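Local structure of beta-L-arabinobiosidase (Bacteroides thetaiotaomicron, 5MQR) at residues L80-G85 with G380-G385; Y88-A93 with L163-N168; C267-D272 with I375-G380; V389-N394 with W399-P404. The protein probably hydrolyses glycosidic bonds in L-arabinose-containing chains of plant pectin. All blocks are in the same frame, centred on the assembly; numbering follows the deposited sequence.

All four contacts lie in the beta-propeller part of the chain. Interaction 1 opens on strand 74-83 and closes almost 300 residues later, in the loop before strand 387-393. Two smaller loops fall within that span, one after the other. Interaction 2 joins strand 86-94 to strand 163-170 of the next blade. Interaction 3 joins strand 266-269 to the same late loop, and it shares Gly-380 with interaction 1. Interaction 4 comes last: a short hairpin of strands 387-393 and 397-403, outside the other loops. No contact crosses another in sequence. Interactions 1 to 3 join blades and the late loop. Interaction 4 holds the hairpin itself together, and it touches interactions 1 and 2.

Interaction 1. Residues L80-G85 with G380-G385; sequences LAYWNG and GVPADG
Tyr-82 carries this contact almost alone, and Pro-382 is its main partner. Tyr-82 N pairs with Asn-379 O, just before the 380-385 segment. CG of the tyrosine stands anti to the backbone N (chi1 -173°), which turns the ring toward the loop. Pro-382 CA sits over the centre of one face, 3.5 Å from the ring centroid and 1° off the normal, a CH-pi contact. Val-381 O approaches the ring obliquely, 3.5 Å from Tyr-82 CD2. At the far end of the ring, Tyr-82 OH lies 3.6 Å from Ala-383 CB. Strand 74-83 is an outermost strand of its four-stranded antiparallel sheet, one blade of the beta propeller, and here a loop from late in the chain packs on it. Phe-87 adds an edge-to-face partner to the same tyrosine ring. Further along, Tyr-82 O receives a CA-H...O contact from Gly-380 CA at 3.2 Å. The lack of a side chain at Gly-380 probably allows this close approach. Trp-83 NE1 bonds to Gly-161 O. Across the contact, Pro-382 opens a type I turn, closed by Gly-385 N to Pro-382 O, 3.0 Å.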
loop_
_atom_site.group_PDB
_atom_site.type_symbol
_atom_site.label_atom_id
_atom_site.label_comp_id
_atom_site.label_asym_id
_atom_site.label_seq_id
_atom_site.Cartn_x
_atom_site.Cartn_y
_atom_site.Cartn_z
ATOM N N LEU A 80 20.768 -1.716 -21.528
ATOM C CA LEU A 80 20.018 -2.902 -21.112
ATOM C C LEU A 80 18.867 -3.246 -22.055
ATOM O O LEU A 80 18.124 -2.364 -22.497
ATOM C CB LEU A 80 19.497 -2.698 -19.692
ATOM C CG LEU A 80 18.915 -3.891 -18.930
ATOM C CD1 LEU A 80 19.967 -4.932 -18.577
ATOM C CD2 LEU A 80 18.256 -3.346 -17.666
ATOM N N ALA A 81 18.742 -4.540 -22.371
ATOM C CA ALA A 81 17.580 -5.074 -23.081
ATOM C C ALA A 81 17.188 -6.440 -22.489
ATOM O O ALA A 81 17.941 -7.011 -21.699
ATOM C CB ALA A 81 17.854 -5.172 -24.562
ATOM N N TYR A 82 15.989 -6.909 -22.829
ATOM C CA TYR A 82 15.508 -8.235 -22.451
ATOM C C TYR A 82 14.941 -8.933 -23.675
ATOM O O TYR A 82 14.020 -8.434 -24.306
ATOM C CB TYR A 82 14.442 -8.113 -21.359
ATOM C CG TYR A 82 13.972 -9.421 -20.764
ATOM C CD1 TYR A 82 14.640 -10.000 -19.698
ATOM C CD2 TYR A 82 12.828 -10.073 -21.260
ATOM C CE1 TYR A 82 14.201 -11.201 -19.136
ATOM C CE2 TYR A 82 12.380 -11.282 -20.722
ATOM C CZ TYR A 82 13.071 -11.850 -19.665
ATOM O OH TYR A 82 12.638 -13.033 -19.114
ATOM N N TRP A 83 15.480 -10.091 -24.007
ATOM C CA TRP A 83 15.172 -10.729 -25.269
ATOM C C TRP A 83 15.302 -12.221 -25.133
ATOM O O TRP A 83 16.292 -12.698 -24.604
ATOM C CB TRP A 83 16.184 -10.243 -26.298
ATOM C CG TRP A 83 15.963 -10.718 -27.667
ATOM C CD1 TRP A 83 14.967 -10.336 -28.508
ATOM C CD2 TRP A 83 16.765 -11.661 -28.390
ATOM N NE1 TRP A 83 15.096 -10.982 -29.717
ATOM C CE2 TRP A 83 16.199 -11.793 -29.671
ATOM C CE3 TRP A 83 17.910 -12.395 -28.080
ATOM C CZ2 TRP A 83 16.734 -12.650 -30.648
ATOM C CZ3 TRP A 83 18.458 -13.237 -29.048
ATOM C CH2 TRP A 83 17.867 -13.362 -30.319
ATOM N N ASN A 84 14.335 -12.955 -25.654
ATOM C CA ASN A 84 14.318 -14.413 -25.573
ATOM C C ASN A 84 14.552 -14.985 -24.182
ATOM O O ASN A 84 15.379 -15.891 -24.003
ATOM C CB ASN A 84 15.310 -15.009 -26.572
ATOM C CG ASN A 84 14.607 -15.580 -27.748
ATOM O OD1 ASN A 84 14.377 -16.796 -27.817
ATOM N ND2 ASN A 84 14.148 -14.700 -28.639
ATOM N N GLY A 85 13.845 -14.414 -23.208
ATOM C CA GLY A 85 13.956 -14.815 -21.822
ATOM C C GLY A 85 15.251 -14.425 -21.130
ATOM O O GLY A 85 15.522 -14.933 -20.055
ATOM N N GLY A 380 11.838 -5.308 -24.764
ATOM C CA GLY A 380 11.558 -6.424 -23.881
ATOM C C GLY A 380 11.029 -6.063 -22.518
ATOM O O GLY A 380 11.364 -5.018 -21.967
ATOM N N VAL A 381 10.227 -6.959 -21.965
ATOM C CA VAL A 381 9.667 -6.812 -20.623
ATOM C C VAL A 381 10.132 -7.994 -19.782
ATOM O O VAL A 381 9.735 -9.125 -20.036
ATOM C CB VAL A 381 8.117 -6.801 -20.653
ATOM C CG1 VAL A 381 7.541 -6.789 -19.244
ATOM C CG2 VAL A 381 7.600 -5.626 -21.499
ATOM N N PRO A 382 10.970 -7.743 -18.773
ATOM C CA PRO A 382 11.407 -8.882 -17.995
ATOM C C PRO A 382 10.235 -9.618 -17.350
ATOM O O PRO A 382 9.309 -8.981 -16.834
ATOM C CB PRO A 382 12.327 -8.257 -16.952
ATOM C CG PRO A 382 12.876 -7.064 -17.641
ATOM C CD PRO A 382 11.706 -6.522 -18.410
ATOM N N ALA A 383 10.316 -10.946 -17.376
ATOM C CA ALA A 383 9.223 -11.859 -16.994
ATOM C C ALA A 383 8.728 -11.664 -15.573
ATOM O O ALA A 383 7.561 -11.875 -15.324
ATOM C CB ALA A 383 9.630 -13.330 -17.206
ATOM N N ASP A 384 9.595 -11.256 -14.647
ATOM C CA ASP A 384 9.172 -11.036 -13.250
ATOM C C ASP A 384 8.302 -9.761 -13.047
ATOM O O ASP A 384 7.777 -9.529 -11.963
ATOM C CB ASP A 384 10.389 -11.035 -12.316
ATOM C CG ASP A 384 11.361 -9.850 -12.563
ATOM O OD1 ASP A 384 11.035 -8.894 -13.300
ATOM O OD2 ASP A 384 12.472 -9.875 -11.995
ATOM N N GLY A 385 8.183 -8.935 -14.094
ATOM C CA GLY A 385 7.357 -7.730 -14.065
ATOM C C GLY A 385 8.024 -6.540 -13.385
ATOM O O GLY A 385 7.444 -5.437 -13.345
#

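Interaction 2. Residues Y88-A93 with L163-N168; sequences YYQYLA and LITMGN
Gln-90 reaches from one propeller blade to the next and gives its amide to Thr-165 and Met-166. Strands 86-94 and 163-170 are the second strands of consecutive four-stranded blades. The two short segments run nearly parallel, 14° apart, with their axes 9.5 Å from each other. No backbone hydrogen bond joins them. Side chains fill the space between, as expected where blades pack face to face.

Gln-90 NE2 gives its main bond to the backbone carbonyl Met-166 O, at 3.0 Å with an N-H...O angle of 168°. The carbonyl lies in the plane of the glutamine amide, but NE2 stands above the carbonyl plane rather than on a lone pair. NE2 also makes a weak, strongly bent bond to Thr-165 OG1. That hydroxyl has its stronger partner elsewhere: it bonds to Gly-154 O on the adjacent strand 148-157. The threonine thus has a carbonyl to bond and also takes the weak N-H. The extended Gln-90 chain, with CG anti to the backbone N (chi1 -165°), spans the gap between the blades. Its own backbone pairs with Met-79 of strand 74-83. Tyr-89, next to it, sends its hydroxyl the other way, to Trp-399 O of hairpin 387-403.

Residue 166 is selenomethionine in this model, and its side chain points away from strand 86-94. The apolar end of the contact is a CH-pi pair: Leu-163 CD2 sits over one face of the Tyr-88 ring, 3.8 Å from the centroid.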
loop_
_atom_site.group_PDB
_atom_site.type_symbol
_atom_site.label_atom_id
_atom_site.label_comp_id
_atom_site.label_asym_id
_atom_site.label_seq_id
_atom_site.Cartn_x
_atom_site.Cartn_y
_atom_site.Cartn_z
ATOM N N TYR A 88 20.226 -8.655 -21.587
ATOM C CA TYR A 88 21.448 -8.313 -22.281
ATOM C C TYR A 88 21.912 -6.962 -21.745
ATOM O O TYR A 88 21.144 -5.975 -21.730
ATOM C CB TYR A 88 21.206 -8.274 -23.786
ATOM C CG TYR A 88 20.969 -9.655 -24.342
ATOM C CD1 TYR A 88 19.717 -10.223 -24.304
ATOM C CD2 TYR A 88 22.011 -10.409 -24.852
ATOM C CE1 TYR A 88 19.506 -11.507 -24.773
ATOM C CE2 TYR A 88 21.808 -11.699 -25.330
ATOM C CZ TYR A 88 20.547 -12.246 -25.282
ATOM O OH TYR A 88 20.300 -13.518 -25.754
ATOM N N TYR A 89 23.180 -6.939 -21.315
ATOM C CA TYR A 89 23.802 -5.846 -20.575
ATOM C C TYR A 89 25.063 -5.488 -21.355
ATOM O O TYR A 89 25.971 -6.316 -21.505
ATOM C CB TYR A 89 24.129 -6.329 -19.167
ATOM C CG TYR A 89 24.586 -5.276 -18.179
ATOM C CD1 TYR A 89 25.830 -4.681 -18.291
ATOM C CD2 TYR A 89 23.786 -4.913 -17.094
ATOM C CE1 TYR A 89 26.258 -3.736 -17.388
ATOM C CE2 TYR A 89 24.214 -3.981 -16.162
ATOM C CZ TYR A 89 25.449 -3.389 -16.319
ATOM O OH TYR A 89 25.894 -2.435 -15.437
ATOM N N GLN A 90 25.091 -4.268 -21.884
ATOM C CA GLN A 90 26.196 -3.752 -22.700
ATOM C C GLN A 90 26.882 -2.674 -21.875
ATOM O O GLN A 90 26.203 -1.934 -21.174
ATOM C CB GLN A 90 25.643 -3.125 -23.972
ATOM C CG GLN A 90 26.660 -2.876 -25.044
ATOM C CD GLN A 90 26.297 -1.740 -26.009
ATOM O OE1 GLN A 90 26.122 -0.601 -25.590
ATOM N NE2 GLN A 90 26.233 -2.044 -27.304
ATOM N N TYR A 91 28.209 -2.596 -21.934
ATOM C CA TYR A 91 28.938 -1.501 -21.320
ATOM C C TYR A 91 30.236 -1.232 -22.067
ATOM O O TYR A 91 30.698 -2.062 -22.835
ATOM C CB TYR A 91 29.172 -1.742 -19.809
ATOM C CG TYR A 91 30.190 -2.784 -19.420
ATOM C CD1 TYR A 91 29.822 -4.123 -19.253
ATOM C CD2 TYR A 91 31.518 -2.432 -19.192
ATOM C CE1 TYR A 91 30.749 -5.087 -18.873
ATOM C CE2 TYR A 91 32.463 -3.390 -18.823
ATOM C CZ TYR A 91 32.085 -4.712 -18.683
ATOM O OH TYR A 91 33.015 -5.642 -18.302
ATOM N N LEU A 92 30.810 -0.058 -21.843
ATOM C CA LEU A 92 32.055 0.273 -22.478
ATOM C C LEU A 92 33.185 0.420 -21.504
ATOM O O LEU A 92 32.981 0.657 -20.334
ATOM C CB LEU A 92 31.937 1.484 -23.376
ATOM C CG LEU A 92 31.610 2.832 -22.801
ATOM C CD1 LEU A 92 32.857 3.625 -22.411
ATOM C CD2 LEU A 92 30.788 3.571 -23.885
ATOM N N ALA A 93 34.390 0.241 -22.021
ATOM C CA ALA A 93 35.546 0.120 -21.178
ATOM C C ALA A 93 36.796 0.607 -21.881
ATOM O O ALA A 93 36.960 0.434 -23.089
ATOM C CB ALA A 93 35.713 -1.337 -20.724
ATOM N N LEU A 163 17.534 -9.316 -32.495
ATOM C CA LEU A 163 18.175 -8.429 -31.540
ATOM C C LEU A 163 19.372 -7.824 -32.214
ATOM O O LEU A 163 20.259 -8.547 -32.607
ATOM C CB LEU A 163 18.597 -9.165 -30.263
ATOM C CG LEU A 163 19.283 -8.301 -29.181
ATOM C CD1 LEU A 163 18.440 -7.113 -28.735
ATOM C CD2 LEU A 163 19.612 -9.148 -27.965
ATOM N N ILE A 164 19.389 -6.499 -32.348
ATOM C CA ILE A 164 20.549 -5.778 -32.872
ATOM C C ILE A 164 21.206 -5.029 -31.714
ATOM O O ILE A 164 20.513 -4.405 -30.893
ATOM C CB ILE A 164 20.168 -4.787 -33.997
ATOM C CG1 ILE A 164 19.256 -5.442 -35.051
ATOM C CG2 ILE A 164 21.412 -4.213 -34.676
ATOM C CD1 ILE A 164 19.805 -6.664 -35.734
ATOM N N THR A 165 22.530 -5.111 -31.625
ATOM C CA THR A 165 23.278 -4.283 -30.680
ATOM C C THR A 165 24.135 -3.313 -31.487
ATOM O O THR A 165 24.508 -3.609 -32.622
ATOM C CB THR A 165 24.085 -5.115 -29.659
ATOM O OG1 THR A 165 24.638 -4.260 -28.647
ATOM C CG2 THR A 165 25.190 -5.913 -30.338
HETATM N N MSE A 166 24.397 -2.131 -30.922
HETATM C CA MSE A 166 25.070 -1.061 -31.675
HETATM C C MSE A 166 25.994 -0.269 -30.795
HETATM O O MSE A 166 25.815 -0.183 -29.577
HETATM C CB MSE A 166 24.087 -0.110 -32.375
HETATM C CG MSE A 166 23.069 0.510 -31.412
HETATM SE SE MSE A 166 21.658 1.552 -32.344
HETATM C CE MSE A 166 20.123 0.426 -31.868
ATOM N N GLY A 167 27.014 0.292 -31.427
ATOM C CA GLY A 167 27.914 1.193 -30.767
ATOM C C GLY A 167 28.561 2.120 -31.756
ATOM O O GLY A 167 28.354 1.991 -32.967
ATOM N N ASN A 168 29.346 3.055 -31.246
ATOM C CA ASN A 168 29.905 4.110 -32.076
ATOM C C ASN A 168 31.378 4.357 -31.756
ATOM O O ASN A 168 31.786 4.272 -30.602
ATOM C CB ASN A 168 29.071 5.358 -31.849
ATOM C CG ASN A 168 29.640 6.573 -32.533
ATOM O OD1 ASN A 168 29.319 6.840 -33.685
ATOM N ND2 ASN A 168 30.476 7.328 -31.820
#

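Interaction 3. Residues C267-D272 with I375-G380; sequences CYTLPD and IQEGNG
Glu-377 binds Thr-269 from a type II beta turn that starts one residue earlier, at Gln-376. Gln-376 O accepts Asn-379 N at 3.0 Å and closes the turn. At Glu-377 the backbone N gives its hydrogen to a water, 3.0 Å away, and this water donates to Cys-267 O. The glutamate chain runs out extended, and its carboxylate takes two bonds from one residue. Thr-269 N donates to Glu-377 OE2 at 2.9 Å, on the syn side and 25° out of the carboxylate plane. Thr-269 OG1 donates to Glu-377 OE1 at 2.7 Å, on its syn lone pair. With OG1 beside the backbone N (chi1 -59°), both threonine donors face the same carboxylate. A valine here would probably leave Glu-377 OE1 without its hydroxyl partner and let the carboxylate swing on the remaining N-H bond. Glu-377 OE2 also touches Tyr-268 CA at 3.3 Å. After Gly-378, Asn-379 OD1 accepts from Val-157 N, and its ND2 bonds Tyr-241 OH. The turn therefore lies among three blades of the propeller: strand 266-269 holds the glutamate, strands 74-83 and 148-157 bond Asn-379, and helix 239-242 packs against Gln-376.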
loop_
_atom_site.group_PDB
_atom_site.type_symbol
_atom_site.label_atom_id
_atom_site.label_comp_id
_atom_site.label_asym_id
_atom_site.label_seq_id
_atom_site.Cartn_x
_atom_site.Cartn_y
_atom_site.Cartn_z
ATOM N N CYS A 267 12.911 8.149 -23.402
ATOM C CA CYS A 267 11.519 8.516 -23.504
ATOM C C CYS A 267 10.605 7.406 -23.090
ATOM O O CYS A 267 11.008 6.235 -22.995
ATOM C CB CYS A 267 11.186 8.913 -24.957
ATOM S SG CYS A 267 11.239 7.588 -26.199
ATOM N N TYR A 268 9.353 7.778 -22.875
ATOM C CA TYR A 268 8.310 6.804 -22.625
ATOM C C TYR A 268 6.970 7.330 -23.089
ATOM O O TYR A 268 6.821 8.528 -23.317
ATOM C CB TYR A 268 8.256 6.418 -21.152
ATOM C CG TYR A 268 8.089 7.533 -20.141
ATOM C CD1 TYR A 268 6.850 8.148 -19.920
ATOM C CD2 TYR A 268 9.154 7.924 -19.347
ATOM C CE1 TYR A 268 6.706 9.145 -18.957
ATOM C CE2 TYR A 268 9.028 8.910 -18.380
ATOM C CZ TYR A 268 7.801 9.518 -18.172
ATOM O OH TYR A 268 7.678 10.469 -17.186
ATOM N N THR A 269 6.009 6.421 -23.195
ATOM C CA THR A 269 4.690 6.712 -23.725
ATOM C C THR A 269 3.726 6.974 -22.570
ATOM O O THR A 269 3.572 6.153 -21.677
ATOM C CB THR A 269 4.193 5.556 -24.616
ATOM O OG1 THR A 269 5.116 5.367 -25.703
ATOM C CG2 THR A 269 2.802 5.874 -25.189
ATOM N N LEU A 270 3.102 8.143 -22.595
ATOM C CA LEU A 270 2.132 8.553 -21.577
ATOM C C LEU A 270 0.790 7.821 -21.777
ATOM O O LEU A 270 0.579 7.213 -22.811
ATOM C CB LEU A 270 1.910 10.070 -21.670
ATOM C CG LEU A 270 3.100 10.986 -21.407
ATOM C CD1 LEU A 270 2.735 12.421 -21.752
ATOM C CD2 LEU A 270 3.537 10.858 -19.948
ATOM N N PRO A 271 -0.116 7.866 -20.793
ATOM C CA PRO A 271 -1.380 7.127 -20.989
ATOM C C PRO A 271 -2.213 7.562 -22.194
ATOM O O PRO A 271 -2.922 6.727 -22.735
ATOM C CB PRO A 271 -2.143 7.364 -19.680
ATOM C CG PRO A 271 -1.053 7.604 -18.681
ATOM C CD PRO A 271 0.002 8.376 -19.417
ATOM N N ASP A 272 -2.103 8.825 -22.618
ATOM C CA ASP A 272 -2.782 9.319 -23.843
ATOM C C ASP A 272 -2.025 9.049 -25.166
ATOM O O ASP A 272 -2.461 9.481 -26.223
ATOM C CB ASP A 272 -3.166 10.825 -23.718
ATOM C CG ASP A 272 -1.942 11.789 -23.505
ATOM O OD1 ASP A 272 -0.776 11.503 -23.887
ATOM O OD2 ASP A 272 -2.163 12.870 -22.907
ATOM N N ILE A 375 15.533 -0.508 -19.936
ATOM C CA ILE A 375 15.156 -1.089 -21.194
ATOM C C ILE A 375 14.188 -0.156 -21.925
ATOM O O ILE A 375 13.147 0.219 -21.379
ATOM C CB ILE A 375 14.487 -2.463 -20.952
ATOM C CG1 ILE A 375 15.476 -3.387 -20.205
ATOM C CG2 ILE A 375 13.956 -3.079 -22.266
ATOM C CD1 ILE A 375 14.830 -4.579 -19.539
ATOM N N GLN A 376 14.551 0.217 -23.154
ATOM C CA GLN A 376 13.677 0.986 -24.003
ATOM C C GLN A 376 12.362 0.270 -24.289
ATOM O O GLN A 376 12.300 -0.967 -24.301
ATOM C CB GLN A 376 14.332 1.246 -25.351
ATOM C CG GLN A 376 15.395 2.303 -25.293
ATOM C CD GLN A 376 15.811 2.707 -26.670
ATOM O OE1 GLN A 376 15.127 3.464 -27.325
ATOM N NE2 GLN A 376 16.924 2.202 -27.114
ATOM N N GLU A 377 11.323 1.050 -24.536
ATOM C CA GLU A 377 10.041 0.488 -24.939
ATOM C C GLU A 377 10.223 -0.270 -26.240
ATOM O O GLU A 377 10.790 0.274 -27.204
ATOM C CB GLU A 377 8.993 1.595 -25.149
ATOM C CG GLU A 377 8.635 2.303 -23.864
ATOM C CD GLU A 377 7.535 3.330 -23.995
ATOM O OE1 GLU A 377 7.176 3.728 -25.142
ATOM O OE2 GLU A 377 7.052 3.739 -22.918
ATOM N N GLY A 378 9.730 -1.502 -26.264
ATOM C CA GLY A 378 9.868 -2.381 -27.420
ATOM C C GLY A 378 11.072 -3.315 -27.364
ATOM O O GLY A 378 11.146 -4.251 -28.172
ATOM N N ASN A 379 11.993 -3.093 -26.414
ATOM C CA ASN A 379 13.170 -3.937 -26.273
ATOM C C ASN A 379 13.066 -4.942 -25.129
ATOM O O ASN A 379 14.083 -5.350 -24.590
ATOM C CB ASN A 379 14.425 -3.062 -26.116
ATOM C CG ASN A 379 14.848 -2.400 -27.420
ATOM O OD1 ASN A 379 14.326 -2.692 -28.485
ATOM N ND2 ASN A 379 15.804 -1.486 -27.321
ATOM N N GLY A 380 11.838 -5.308 -24.764
ATOM C CA GLY A 380 11.558 -6.424 -23.881
ATOM C C GLY A 380 11.029 -6.063 -22.518
ATOM O O GLY A 380 11.364 -5.018 -21.967
HETATM O O HOH W 1 11.774 4.035 -24.729
#

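Interaction 4. Residues V389-N394 with W399-P404; sequences VSYSVN and WISRIP
Tyr-391 and Trp-399 are paired across the antiparallel hairpin of strands 387-393 and 397-403. The hairpin pairs with the early strand 52-57, consistent with closure of the propeller ring. Tyr-391/Trp-399 and Val-389/Ser-401 are hydrogen-bonded pairs. Ser-390/Ile-400, between them, is a non-hydrogen-bonded pair on the other face of the sheet. With Tyr-391 CG between the backbone N and the carbonyl carbon (chi1 55°), the ring is carried over the partner strand, where Trp-399 CB and Ser-401 OG meet it. Trp-399 CB lies over one face, near the rim, 3.8 Å from the ring centroid. The tyrosine ring and the tryptophan five-membered ring are nearly parallel, at 11°, but are slid so far apart that they barely overlap. Tyr-391 OH meets Ser-401 OG at 2.7 Å, and either may donate. The serine lies at the edge of the ring, near its plane. His-352 ND1 is a second partner of the tyrosine hydroxyl, and Asn-53 ND2 of the serine. A phenylalanine in place of Tyr-391 would probably cost both Ser-401 OG and His-352 ND1 a hydrogen-bond partner. Val-393, on the same strand as Tyr-391, approaches the indole obliquely, with CG2 3.3 Å from Trp-399 CD1.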
loop_
_atom_site.group_PDB
_atom_site.type_symbol
_atom_site.label_atom_id
_atom_site.label_comp_id
_atom_site.label_asym_id
_atom_site.label_seq_id
_atom_site.Cartn_x
_atom_site.Cartn_y
_atom_site.Cartn_z
ATOM N N VAL A 389 17.335 -1.722 -13.644
ATOM C CA VAL A 389 18.096 -0.568 -14.078
ATOM C C VAL A 389 19.574 -0.875 -13.945
ATOM O O VAL A 389 20.029 -1.308 -12.880
ATOM C CB VAL A 389 17.789 0.694 -13.225
ATOM C CG1 VAL A 389 18.548 1.892 -13.770
ATOM C CG2 VAL A 389 16.293 1.017 -13.264
ATOM N N SER A 390 20.300 -0.625 -15.030
ATOM C CA SER A 390 21.745 -0.717 -15.068
ATOM C C SER A 390 22.378 0.631 -14.700
ATOM O O SER A 390 21.780 1.685 -14.897
ATOM C CB SER A 390 22.207 -1.183 -16.457
ATOM O OG SER A 390 22.050 -0.174 -17.456
ATOM N N TYR A 391 23.588 0.572 -14.149
ATOM C CA TYR A 391 24.382 1.750 -13.754
ATOM C C TYR A 391 25.828 1.313 -13.420
ATOM O O TYR A 391 26.084 0.131 -13.218
ATOM C CB TYR A 391 23.765 2.473 -12.555
ATOM C CG TYR A 391 23.519 1.625 -11.327
ATOM C CD1 TYR A 391 22.390 0.827 -11.226
ATOM C CD2 TYR A 391 24.392 1.662 -10.227
ATOM C CE1 TYR A 391 22.139 0.060 -10.096
ATOM C CE2 TYR A 391 24.144 0.877 -9.084
ATOM C CZ TYR A 391 23.011 0.072 -9.036
ATOM O OH TYR A 391 22.716 -0.707 -7.920
ATOM N N SER A 392 26.754 2.257 -13.402
ATOM C CA SER A 392 28.107 1.956 -12.973
ATOM C C SER A 392 28.278 2.573 -11.608
ATOM O O SER A 392 27.481 3.413 -11.188
ATOM C CB SER A 392 29.144 2.500 -13.970
ATOM O OG SER A 392 29.397 3.891 -13.811
ATOM N N VAL A 393 29.293 2.126 -10.895
ATOM C CA VAL A 393 29.687 2.795 -9.663
ATOM C C VAL A 393 31.113 3.247 -9.865
ATOM O O VAL A 393 31.983 2.427 -10.183
ATOM C CB VAL A 393 29.550 1.889 -8.431
ATOM C CG1 VAL A 393 30.226 2.515 -7.213
ATOM C CG2 VAL A 393 28.071 1.601 -8.163
ATOM N N ASN A 394 31.340 4.549 -9.676
ATOM C CA ASN A 394 32.655 5.193 -9.868
ATOM C C ASN A 394 33.211 5.108 -11.283
ATOM O O ASN A 394 34.402 5.315 -11.470
ATOM C CB ASN A 394 33.706 4.600 -8.898
ATOM C CG ASN A 394 33.312 4.728 -7.454
ATOM O OD1 ASN A 394 32.757 5.730 -7.038
ATOM N ND2 ASN A 394 33.622 3.720 -6.675
ATOM N N TRP A 399 27.010 -2.547 -12.227
ATOM C CA TRP A 399 25.942 -3.007 -11.346
ATOM C C TRP A 399 24.592 -3.079 -12.081
ATOM O O TRP A 399 24.390 -2.453 -13.141
ATOM C CB TRP A 399 25.770 -2.030 -10.178
ATOM C CG TRP A 399 26.818 -2.066 -9.162
ATOM C CD1 TRP A 399 28.059 -1.518 -9.246
ATOM C CD2 TRP A 399 26.715 -2.631 -7.860
ATOM N NE1 TRP A 399 28.737 -1.703 -8.072
ATOM C CE2 TRP A 399 27.947 -2.401 -7.207
ATOM C CE3 TRP A 399 25.702 -3.312 -7.179
ATOM C CZ2 TRP A 399 28.205 -2.842 -5.922
ATOM C CZ3 TRP A 399 25.961 -3.765 -5.886
ATOM C CH2 TRP A 399 27.207 -3.525 -5.269
ATOM N N ILE A 400 23.673 -3.823 -11.481
ATOM C CA ILE A 400 22.254 -3.767 -11.840
ATOM C C ILE A 400 21.420 -3.710 -10.540
ATOM O O ILE A 400 21.855 -4.181 -9.510
ATOM C CB ILE A 400 21.857 -4.947 -12.782
ATOM C CG1 ILE A 400 20.649 -4.582 -13.659
ATOM C CG2 ILE A 400 21.595 -6.257 -12.006
ATOM C CD1 ILE A 400 20.377 -5.558 -14.809
ATOM N N SER A 401 20.247 -3.095 -10.591
ATOM C CA SER A 401 19.321 -3.139 -9.468
ATOM C C SER A 401 17.977 -3.613 -9.950
ATOM O O SER A 401 17.494 -3.197 -10.997
ATOM C CB SER A 401 19.182 -1.786 -8.762
ATOM O OG SER A 401 20.220 -1.597 -7.799
ATOM N N ARG A 402 17.393 -4.513 -9.176
ATOM C CA ARG A 402 16.025 -4.950 -9.374
ATOM C C ARG A 402 15.149 -4.230 -8.347
ATOM O O ARG A 402 15.415 -4.293 -7.158
ATOM C CB ARG A 402 15.936 -6.442 -9.164
ATOM C CG ARG A 402 14.534 -6.998 -9.289
ATOM C CD ARG A 402 14.483 -8.281 -8.502
ATOM N NE ARG A 402 13.283 -9.038 -8.762
ATOM C CZ ARG A 402 12.905 -10.122 -8.086
ATOM N NH1 ARG A 402 13.610 -10.580 -7.057
ATOM N NH2 ARG A 402 11.773 -10.734 -8.441
ATOM N N ILE A 403 14.096 -3.592 -8.824
ATOM C CA ILE A 403 13.139 -2.881 -7.977
ATOM C C ILE A 403 11.759 -3.532 -8.165
ATOM O O ILE A 403 11.223 -3.508 -9.275
ATOM C CB ILE A 403 13.107 -1.393 -8.334
ATOM C CG1 ILE A 403 14.506 -0.798 -8.108
ATOM C CG2 ILE A 403 12.045 -0.667 -7.525
ATOM C CD1 ILE A 403 14.862 0.309 -9.067
ATOM N N PRO A 404 11.206 -4.150 -7.094
ATOM C CA PRO A 404 9.893 -4.807 -7.250
ATOM C C PRO A 404 8.765 -3.849 -7.616
ATOM O O PRO A 404 8.754 -2.723 -7.148
ATOM C CB PRO A 404 9.641 -5.460 -5.884
ATOM C CG PRO A 404 11.030 -5.709 -5.367
ATOM C CD PRO A 404 11.824 -4.501 -5.804
#